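Local coordinates for colicin-D (Escherichia coli, PDB 5ZNM), which kills Escherichia coli and closely related bacteria by inhibiting protein synthesis, its C-terminal domain acting as a tRNase and its central domain being implicated in inner-membrane translocation, at residues Leu59-Thr62 with Gly63-Val66; Lys297-Lys300 with His301-Asp304; Lys319-Asp322 with Ala323-His327. All blocks are in the same frame, centred on the assembly; numbering follows the deposited sequence.

Interaction 1 (Leu59-Thr62 with Gly63-Val66); sequences LAMT and GTGV
A tight beta hairpin turns here, where strand 56-61 gives way to strand 65-71. Met61 N donates to Gly65 O at 3.2 Å, with an N-H...O angle of 165°. Met61 O in turn takes the N-H of Thr64 at 3.1 Å, and that donor stands above the carbonyl plane. Thr64 and Gly65 both face Met61, a classic beta bulge. Gly63 in the turn and Gly65 in the bulge both have positive phi, which favours glycine. Past the bulge, Ala60 and Val66 form an antiparallel non-hydrogen-bonded pair, their CA atoms 4.3 Å apart. Two CA-H...O contacts flank it, from Val66 CA to Leu59 O and from Ala60 CA to Gly65 O. On the same face of the sheet Ala60 CB meets Val66 CG2 at 3.8 Å. The Val66 chi1 of 176° puts CG2 beside the backbone N, where it meets that methyl. The Met61 side chain is on the other face. Its CB sits 3.5 Å from Thr64 OG1, and its chain bends about CB-CG and CG-SD, which brings CE back to 3.9 Å from the same hydroxyl oxygen. Thr62 OG1 bonds to Glu125 N. Leu59 packs on Phe128 and Ala60 on Met127 of strand 126-131.

Interaction 2 (Lys297-Lys300 with His301-Asp304); sequences KKYK and HAGD. With SO4 (sulfate ion), chain E; SO4 (sulfate ion), chain C.
His301 N and Ala302 N each bond three residues back, to Lys298 O and Tyr299 O, and so wind the chain into a 3-10 segment. The first bond is 3.0 Å from His301 N to Lys298 O. The second is 2.9 Å from Ala302 N to Tyr299 O. Both donors stand above the plane of the carbonyl they use. Asp304 N continues the pattern to His301 O. One water joins the next pair: it donates to Lys300 O at 2.6 Å and accepts from Gly303 N.

Lys300 and His301 lie side by side and point the same way. Lys300 CG sits between its own N and carbonyl carbon (chi1 60°), and from there it makes a CH-pi contact over one face of the His301 imidazole, toward the rim. Lys300 CE continues to 3.4 Å from His301 NE2. Ala302 CB makes a second CH-pi contact, 3.9 Å from the centroid of the Tyr299 ring.

The lysine amines converge on anions. Lys297 NZ donates to O4 of one sulfate at 2.6 Å, and weakly to its O1. Lys298 NZ reaches O3 of the same ion at 2.8 Å, and Gln294 NE2 is also hydrogen-bonded to sulfate. Lys300 NZ bonds weakly to O3 of a second sulfate. These ions probably come from the crystallisation liquor. Their positions are consistent with a basic surface suited to RNA phosphates in this tRNase domain.

Tyr299 OH is satisfied by Asp309 O, and Asp304 OD2 by Lys370 N. The segment leaves helix 292-297, packs Tyr299 and Ala302 on helix 314-329, and lays Lys298 and His301 against Ser367 of strand 365-370.

Interaction 3 (Lys319-Asp322 with Ala323-His327); sequences KFRD and AIEEH
The Phe320 ring carries Ile324 CD1 over the centre of one face, 3.7 Å from the centroid and 12° off the ring normal. The Arg321 guanidinium meets Asp322 at its edge, in its own plane. This is a salt bridge between neighbours in sequence, within the 319-322 segment. One oxygen is gripped side-on by two nitrogens: Arg321 NE reaches Asp322 OD1 at 2.8 Å, and NH1 reaches the same OD1 at 2.9 Å. NE comes on the anti side of that oxygen and NH1 on the syn side, both from one face of the carboxylate. Arg321 bends about CB-CG and CG-CD (chi2 -79°, chi3 -51°), which folds the guanidinium back beside its neighbour. NH1 also bonds to Gly203 O, a link out of the helix.

All of this sits on two successive turns of helix 314-329, in the C-terminal tRNase domain. Residues four apart share one side of the helix, which is why Ile324 can lie on Phe320. The main-chain bonds run from Ala323 N to Lys319 O and likewise onward to Glu326 N, which meets Asp322 O at 2.8 Å. Arg321 CD touches Glu325 CG at 4.1 Å as the two chains cross. The Glu325 carboxylate turns elsewhere, to a salt bridge with Arg289, and Lys319 NZ forms a salt bridge with Asp309. Phe320, Arg321 and Ile324 all touch Leu295 of helix 292-297, while Ile324 also reaches Val357 of strand 355-359.

Overall arrangement
From the N terminus, interaction 1 comes first and closes the hairpin between strands 56-61 and 65-71, at the edge of an antiparallel five-stranded sheet. Interaction 2 then turns the chain after helix 292-297, and interaction 3 follows within helix 314-329. The three are in series: none nests in or crosses another. Interaction 1 stands apart, its centre about 32 Å from that of interaction 2 and about 25 Å from that of interaction 3. Interactions 2 and 3 touch, with Phe320 packing on Lys298, Tyr299 and Ala302. Together they tie helices 292-297 and 314-329 to strands 355-359 and 365-370.

Interaction 1 (Leu59-Thr62 with Gly63-Val66)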
ATOM      1  N   LEU A  59      -7.717  -6.054  -5.927  1.00 18.19           N
ATOM      2  CA  LEU A  59      -8.383  -6.276  -7.205  1.00 20.18           C
ATOM      3  C   LEU A  59      -7.834  -7.568  -7.770  1.00 17.55           C
ATOM      4  O   LEU A  59      -6.630  -7.672  -8.018  1.00 19.87           O
ATOM      5  CB  LEU A  59      -8.146  -5.113  -8.169  1.00 14.87           C
ATOM      6  CG  LEU A  59      -8.680  -5.294  -9.587  1.00 23.46           C
ATOM      7  CD1 LEU A  59     -10.182  -5.483  -9.578  1.00 22.87           C
ATOM      8  CD2 LEU A  59      -8.306  -4.094 -10.456  1.00 22.86           C
ATOM      9  N   ALA A  60      -8.696  -8.562  -7.935  1.00 19.84           N
ATOM     10  CA  ALA A  60      -8.283  -9.847  -8.472  1.00 21.21           C
ATOM     11  C   ALA A  60      -8.963 -10.059  -9.812  1.00 18.07           C
ATOM     12  O   ALA A  60     -10.123  -9.680 -10.000  1.00 18.67           O
ATOM     13  CB  ALA A  60      -8.618 -10.997  -7.506  1.00 19.90           C
ATOM     14  N   MET A  61      -8.225 -10.644 -10.744  1.00 23.37           N
ATOM     15  CA  MET A  61      -8.743 -10.967 -12.067  1.00 26.04           C
ATOM     16  C   MET A  61      -8.292 -12.378 -12.415  1.00 27.16           C
ATOM     17  O   MET A  61      -7.116 -12.710 -12.239  1.00 29.88           O
ATOM     18  CB  MET A  61      -8.245  -9.954 -13.101  1.00 30.58           C
ATOM     19  CG  MET A  61      -8.614  -8.500 -12.780  1.00 39.85           C
ATOM     20  SD  MET A  61      -7.289  -7.292 -13.110  1.00 54.71           S
ATOM     21  CE  MET A  61      -6.171  -7.629 -11.741  1.00 56.64           C
ATOM     22  N   THR A  62      -9.225 -13.217 -12.873  1.00 28.90           N
ATOM     23  CA  THR A  62      -8.859 -14.575 -13.268  1.00 27.37           C
ATOM     24  C   THR A  62      -7.713 -14.542 -14.275  1.00 28.99           C
ATOM     25  O   THR A  62      -7.689 -13.715 -15.194  1.00 32.93           O
ATOM     26  CB  THR A  62     -10.061 -15.314 -13.862  1.00 30.10           C
ATOM     27  OG1 THR A  62     -10.610 -14.544 -14.933  1.00 27.34           O
ATOM     28  CG2 THR A  62     -11.138 -15.540 -12.801  1.00 35.22           C
ATOM     29  N   GLY A  63      -6.730 -15.414 -14.059  1.00 35.84           N
ATOM     30  CA  GLY A  63      -5.602 -15.543 -14.955  1.00 40.92           C
ATOM     31  C   GLY A  63      -4.490 -14.525 -14.797  1.00 42.95           C
ATOM     32  O   GLY A  63      -3.454 -14.668 -15.460  1.00 44.33           O
ATOM     33  N   THR A  64      -4.661 -13.481 -13.968  1.00 37.28           N
ATOM     34  CA  THR A  64      -3.593 -12.499 -13.801  1.00 37.72           C
ATOM     35  C   THR A  64      -3.363 -12.078 -12.351  1.00 38.48           C
ATOM     36  O   THR A  64      -2.751 -11.035 -12.121  1.00 47.68           O
ATOM     37  CB  THR A  64      -3.842 -11.221 -14.620  1.00 45.95           C
ATOM     38  OG1 THR A  64      -4.979 -10.528 -14.095  1.00 48.15           O
ATOM     39  CG2 THR A  64      -4.074 -11.540 -16.093  1.00 45.92           C
ATOM     40  N   GLY A  65      -3.854 -12.818 -11.371  1.00 32.14           N
ATOM     41  CA  GLY A  65      -3.441 -12.581  -9.992  1.00 29.98           C
ATOM     42  C   GLY A  65      -4.168 -11.462  -9.258  1.00 26.93           C
ATOM     43  O   GLY A  65      -5.178 -10.904  -9.702  1.00 25.66           O
ATOM     44  N   VAL A  66      -3.607 -11.127  -8.095  1.00 19.08           N
ATOM     45  CA  VAL A  66      -4.198 -10.182  -7.155  1.00 14.40           C
ATOM     46  C   VAL A  66      -3.312  -8.946  -7.062  1.00 18.60           C
ATOM     47  O   VAL A  66      -2.096  -9.058  -6.866  1.00 22.04           O
ATOM     48  CB  VAL A  66      -4.378 -10.818  -5.766  1.00 19.63           C
ATOM     49  CG1 VAL A  66      -4.894  -9.786  -4.769  1.00 18.10           C
ATOM     50  CG2 VAL A  66      -5.330 -12.010  -5.872  1.00 21.92           C
TER

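Interaction 2 (Lys297-Lys300 with His301-Asp304)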
ATOM      1  N   LYS A 297     -26.032  -3.359 -27.595  1.00 17.52           N
ATOM      2  CA  LYS A 297     -25.804  -2.748 -28.911  1.00 19.36           C
ATOM      3  C   LYS A 297     -26.125  -3.697 -30.057  1.00 17.06           C
ATOM      4  O   LYS A 297     -26.587  -3.264 -31.118  1.00 18.67           O
ATOM      5  CB  LYS A 297     -24.344  -2.306 -29.045  1.00 25.30           C
ATOM      6  CG  LYS A 297     -24.084  -0.841 -28.802  1.00 40.47           C
ATOM      7  CD  LYS A 297     -22.834  -0.392 -29.552  1.00 44.90           C
ATOM      8  CE  LYS A 297     -21.586  -0.958 -28.921  1.00 44.78           C
ATOM      9  NZ  LYS A 297     -20.324  -0.345 -29.441  1.00 45.97           N
ATOM     10  N   LYS A 298     -25.809  -4.983 -29.906  1.00 19.00           N
ATOM     11  CA  LYS A 298     -25.920  -5.918 -31.019  1.00 18.18           C
ATOM     12  C   LYS A 298     -27.129  -6.844 -30.904  1.00 16.12           C
ATOM     13  O   LYS A 298     -27.249  -7.802 -31.682  1.00 16.22           O
ATOM     14  CB  LYS A 298     -24.631  -6.732 -31.139  1.00 15.11           C
ATOM     15  CG  LYS A 298     -23.359  -5.870 -31.305  1.00 14.08           C
ATOM     16  CD  LYS A 298     -23.454  -4.973 -32.551  1.00 18.45           C
ATOM     17  CE  LYS A 298     -22.184  -4.158 -32.795  1.00 20.11           C
ATOM     18  NZ  LYS A 298     -22.299  -3.313 -34.054  1.00 22.91           N
ATOM     19  N   TYR A 299     -28.027  -6.578 -29.956  1.00 14.76           N
ATOM     20  CA  TYR A 299     -29.189  -7.437 -29.761  1.00 18.24           C
ATOM     21  C   TYR A 299     -30.099  -7.453 -30.983  1.00 24.54           C
ATOM     22  O   TYR A 299     -30.893  -8.388 -31.142  1.00 15.66           O
ATOM     23  CB  TYR A 299     -29.964  -6.990 -28.520  1.00 19.97           C
ATOM     24  CG  TYR A 299     -31.073  -7.942 -28.155  1.00 14.75           C
ATOM     25  CD1 TYR A 299     -30.794  -9.119 -27.485  1.00 14.45           C
ATOM     26  CD2 TYR A 299     -32.395  -7.676 -28.502  1.00 20.29           C
ATOM     27  CE1 TYR A 299     -31.794 -10.009 -27.158  1.00 13.90           C
ATOM     28  CE2 TYR A 299     -33.414  -8.568 -28.186  1.00 15.69           C
ATOM     29  CZ  TYR A 299     -33.097  -9.734 -27.510  1.00 13.30           C
ATOM     30  OH  TYR A 299     -34.077 -10.630 -27.170  1.00 16.85           O
ATOM     31  N   LYS A 300     -29.978  -6.449 -31.857  1.00 19.24           N
ATOM     32  CA  LYS A 300     -30.699  -6.438 -33.120  1.00 17.32           C
ATOM     33  C   LYS A 300     -30.466  -7.704 -33.938  1.00 17.54           C
ATOM     34  O   LYS A 300     -31.307  -8.059 -34.770  1.00 18.30           O
ATOM     35  CB  LYS A 300     -30.271  -5.207 -33.933  1.00 23.88           C
ATOM     36  CG  LYS A 300     -28.779  -5.182 -34.239  1.00 25.16           C
ATOM     37  CD  LYS A 300     -28.358  -3.942 -35.060  1.00 29.15           C
ATOM     38  CE  LYS A 300     -26.824  -3.835 -35.159  1.00 32.50           C
ATOM     39  NZ  LYS A 300     -26.386  -2.586 -35.857  1.00 38.84           N
ATOM     40  N   HIS A 301     -29.344  -8.386 -33.733  1.00 18.55           N
ATOM     41  CA  HIS A 301     -29.040  -9.621 -34.441  1.00 17.63           C
ATOM     42  C   HIS A 301     -29.511 -10.880 -33.720  1.00 20.05           C
ATOM     43  O   HIS A 301     -29.281 -11.980 -34.236  1.00 18.99           O
ATOM     44  CB  HIS A 301     -27.529  -9.738 -34.681  1.00 17.96           C
ATOM     45  CG  HIS A 301     -26.956  -8.615 -35.492  1.00 21.81           C
ATOM     46  ND1 HIS A 301     -27.327  -8.384 -36.801  1.00 26.53           N
ATOM     47  CD2 HIS A 301     -26.044  -7.662 -35.184  1.00 21.80           C
ATOM     48  CE1 HIS A 301     -26.663  -7.340 -37.266  1.00 27.55           C
ATOM     49  NE2 HIS A 301     -25.885  -6.880 -36.304  1.00 22.53           N
ATOM     50  N   ALA A 302     -30.165 -10.765 -32.562  1.00 16.12           N
ATOM     51  CA  ALA A 302     -30.445 -11.972 -31.770  1.00 16.19           C
ATOM     52  C   ALA A 302     -31.410 -12.916 -32.484  1.00 17.17           C
ATOM     53  O   ALA A 302     -31.378 -14.132 -32.244  1.00 16.00           O
ATOM     54  CB  ALA A 302     -30.998 -11.597 -30.390  1.00 15.45           C
ATOM     55  N   GLY A 303     -32.267 -12.386 -33.363  1.00 14.78           N
ATOM     56  CA  GLY A 303     -33.140 -13.255 -34.139  1.00 14.49           C
ATOM     57  C   GLY A 303     -32.391 -14.235 -35.027  1.00 17.30           C
ATOM     58  O   GLY A 303     -32.852 -15.354 -35.241  1.00 21.92           O
ATOM     59  N   ASP A 304     -31.232 -13.829 -35.560  1.00 13.97           N
ATOM     60  CA  ASP A 304     -30.396 -14.750 -36.325  1.00 15.66           C
ATOM     61  C   ASP A 304     -29.843 -15.876 -35.469  1.00 18.38           C
ATOM     62  O   ASP A 304     -29.385 -16.887 -36.013  1.00 18.52           O
ATOM     63  CB  ASP A 304     -29.232 -14.002 -36.987  1.00 18.22           C
ATOM     64  CG  ASP A 304     -29.675 -13.202 -38.184  1.00 22.82           C
ATOM     65  OD1 ASP A 304     -30.837 -13.385 -38.585  1.00 24.29           O
ATOM     66  OD2 ASP A 304     -28.868 -12.424 -38.735  1.00 22.68           O
TER
HETATM   67  S   SO4 E 703     -19.352  -1.055 -32.591  1.00 48.94           S
HETATM   68  O1  SO4 E 703     -19.222  -2.121 -31.607  1.00 33.19           O
HETATM   69  O2  SO4 E 703     -18.005  -0.716 -33.053  1.00 57.03           O
HETATM   70  O3  SO4 E 703     -20.189  -1.499 -33.709  1.00 39.02           O
HETATM   71  O4  SO4 E 703     -19.963   0.130 -31.990  1.00 48.47           O
HETATM   72  S   SO4 C 701     -26.907   0.788 -37.216  1.00 51.65           S
HETATM   73  O1  SO4 C 701     -25.686  -0.016 -37.183  1.00 57.57           O
HETATM   74  O2  SO4 C 701     -27.541   0.599 -38.508  1.00 54.73           O
HETATM   75  O3  SO4 C 701     -27.796   0.381 -36.134  1.00 50.85           O
HETATM   76  O4  SO4 C 701     -26.610   2.205 -37.044  1.00 57.52           O
HETATM   77  O   HOH W   1     -32.696 -10.263 -35.108  1.00 28.87           O

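Interaction 3 (Lys319-Asp322 with Ala323-His327)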
ATOM      1  N   LYS A 319     -29.918 -14.532 -22.751  1.00 12.58           N
ATOM      2  CA  LYS A 319     -30.197 -15.451 -23.863  1.00 14.80           C
ATOM      3  C   LYS A 319     -29.211 -15.247 -25.009  1.00 12.63           C
ATOM      4  O   LYS A 319     -28.661 -16.213 -25.556  1.00 15.23           O
ATOM      5  CB  LYS A 319     -31.626 -15.249 -24.386  1.00 15.09           C
ATOM      6  CG  LYS A 319     -32.746 -15.851 -23.558  1.00 15.31           C
ATOM      7  CD  LYS A 319     -34.050 -15.847 -24.417  1.00 19.80           C
ATOM      8  CE  LYS A 319     -35.252 -16.307 -23.593  1.00 21.83           C
ATOM      9  NZ  LYS A 319     -36.485 -16.263 -24.423  1.00 17.84           N
ATOM     10  N   PHE A 320     -29.002 -13.981 -25.405  1.00 14.28           N
ATOM     11  CA  PHE A 320     -28.105 -13.647 -26.516  1.00 13.91           C
ATOM     12  C   PHE A 320     -26.669 -14.052 -26.197  1.00 14.64           C
ATOM     13  O   PHE A 320     -25.989 -14.683 -27.015  1.00 17.92           O
ATOM     14  CB  PHE A 320     -28.202 -12.139 -26.780  1.00 15.34           C
ATOM     15  CG  PHE A 320     -27.524 -11.654 -28.055  1.00 14.83           C
ATOM     16  CD1 PHE A 320     -27.449 -12.447 -29.178  1.00 16.62           C
ATOM     17  CD2 PHE A 320     -26.997 -10.367 -28.111  1.00 16.86           C
ATOM     18  CE1 PHE A 320     -26.851 -11.970 -30.353  1.00 18.02           C
ATOM     19  CE2 PHE A 320     -26.388  -9.880 -29.265  1.00 17.04           C
ATOM     20  CZ  PHE A 320     -26.321 -10.689 -30.394  1.00 16.29           C
ATOM     21  N   ARG A 321     -26.197 -13.716 -24.991  1.00 14.30           N
ATOM     22  CA  ARG A 321     -24.862 -14.141 -24.571  1.00 13.58           C
ATOM     23  C   ARG A 321     -24.718 -15.661 -24.658  1.00 15.15           C
ATOM     24  O   ARG A 321     -23.738 -16.183 -25.214  1.00 13.90           O
ATOM     25  CB  ARG A 321     -24.595 -13.644 -23.143  1.00 16.05           C
ATOM     26  CG  ARG A 321     -23.143 -13.701 -22.654  1.00 16.46           C
ATOM     27  CD  ARG A 321     -22.686 -15.093 -22.218  1.00 15.45           C
ATOM     28  NE  ARG A 321     -23.591 -15.755 -21.252  1.00 16.98           N
ATOM     29  CZ  ARG A 321     -23.572 -15.556 -19.933  1.00 19.42           C
ATOM     30  NH1 ARG A 321     -24.424 -16.217 -19.147  1.00 17.35           N
ATOM     31  NH2 ARG A 321     -22.698 -14.704 -19.390  1.00 19.62           N
ATOM     32  N   ASP A 322     -25.698 -16.389 -24.112  1.00 14.90           N
ATOM     33  CA  ASP A 322     -25.645 -17.848 -24.132  1.00 12.72           C
ATOM     34  C   ASP A 322     -25.703 -18.383 -25.565  1.00 16.57           C
ATOM     35  O   ASP A 322     -24.984 -19.332 -25.908  1.00 17.59           O
ATOM     36  CB  ASP A 322     -26.785 -18.429 -23.273  1.00 15.37           C
ATOM     37  CG  ASP A 322     -26.571 -18.211 -21.752  1.00 18.83           C
ATOM     38  OD1 ASP A 322     -25.446 -17.858 -21.329  1.00 16.57           O
ATOM     39  OD2 ASP A 322     -27.529 -18.379 -20.973  1.00 16.20           O
ATOM     40  N   ALA A 323     -26.516 -17.765 -26.430  1.00 17.17           N
ATOM     41  CA  ALA A 323     -26.579 -18.224 -27.819  1.00 16.11           C
ATOM     42  C   ALA A 323     -25.238 -18.057 -28.518  1.00 20.71           C
ATOM     43  O   ALA A 323     -24.806 -18.938 -29.269  1.00 16.70           O
ATOM     44  CB  ALA A 323     -27.675 -17.481 -28.585  1.00 17.66           C
ATOM     45  N   ILE A 324     -24.552 -16.939 -28.277  1.00 13.99           N
ATOM     46  CA  ILE A 324     -23.226 -16.763 -28.849  1.00 13.43           C
ATOM     47  C   ILE A 324     -22.269 -17.825 -28.315  1.00 14.33           C
ATOM     48  O   ILE A 324     -21.473 -18.394 -29.071  1.00 18.75           O
ATOM     49  CB  ILE A 324     -22.729 -15.330 -28.586  1.00 13.19           C
ATOM     50  CG1 ILE A 324     -23.665 -14.338 -29.290  1.00 16.17           C
ATOM     51  CG2 ILE A 324     -21.261 -15.149 -29.025  1.00 15.41           C
ATOM     52  CD1 ILE A 324     -23.690 -12.967 -28.669  1.00 22.45           C
ATOM     53  N   GLU A 325     -22.342 -18.124 -27.011  1.00 14.57           N
ATOM     54  CA  GLU A 325     -21.482 -19.170 -26.456  1.00 19.15           C
ATOM     55  C   GLU A 325     -21.799 -20.541 -27.051  1.00 21.10           C
ATOM     56  O   GLU A 325     -20.882 -21.328 -27.309  1.00 15.84           O
ATOM     57  CB  GLU A 325     -21.596 -19.211 -24.929  1.00 17.96           C
ATOM     58  CG  GLU A 325     -20.806 -18.102 -24.253  1.00 25.35           C
ATOM     59  CD  GLU A 325     -19.300 -18.336 -24.322  1.00 38.41           C
ATOM     60  OE1 GLU A 325     -18.830 -19.401 -23.872  1.00 44.57           O
ATOM     61  OE2 GLU A 325     -18.588 -17.462 -24.848  1.00 38.88           O
ATOM     62  N   GLU A 326     -23.089 -20.855 -27.259  1.00 16.04           N
ATOM     63  CA  GLU A 326     -23.447 -22.139 -27.874  1.00 19.60           C
ATOM     64  C   GLU A 326     -22.889 -22.252 -29.292  1.00 21.87           C
ATOM     65  O   GLU A 326     -22.428 -23.328 -29.708  1.00 16.22           O
ATOM     66  CB  GLU A 326     -24.974 -22.321 -27.888  1.00 20.17           C
ATOM     67  CG  GLU A 326     -25.591 -22.563 -26.486  1.00 22.61           C
ATOM     68  CD  GLU A 326     -27.127 -22.612 -26.483  1.00 32.58           C
ATOM     69  OE1 GLU A 326     -27.742 -22.684 -27.573  1.00 26.92           O
ATOM     70  OE2 GLU A 326     -27.722 -22.561 -25.378  1.00 30.15           O
ATOM     71  N   HIS A 327     -22.945 -21.155 -30.055  1.00 18.47           N
ATOM     72  CA  HIS A 327     -22.347 -21.119 -31.387  1.00 17.94           C
ATOM     73  C   HIS A 327     -20.842 -21.366 -31.316  1.00 18.24           C
ATOM     74  O   HIS A 327     -20.297 -22.189 -32.061  1.00 19.83           O
ATOM     75  CB  HIS A 327     -22.641 -19.757 -32.043  1.00 14.35           C
ATOM     76  CG  HIS A 327     -21.861 -19.493 -33.294  1.00 17.44           C
ATOM     77  ND1 HIS A 327     -22.312 -19.864 -34.545  1.00 16.54           N
ATOM     78  CD2 HIS A 327     -20.679 -18.859 -33.493  1.00 19.36           C
ATOM     79  CE1 HIS A 327     -21.437 -19.481 -35.456  1.00 21.91           C
ATOM     80  NE2 HIS A 327     -20.437 -18.871 -34.847  1.00 18.80           N
TER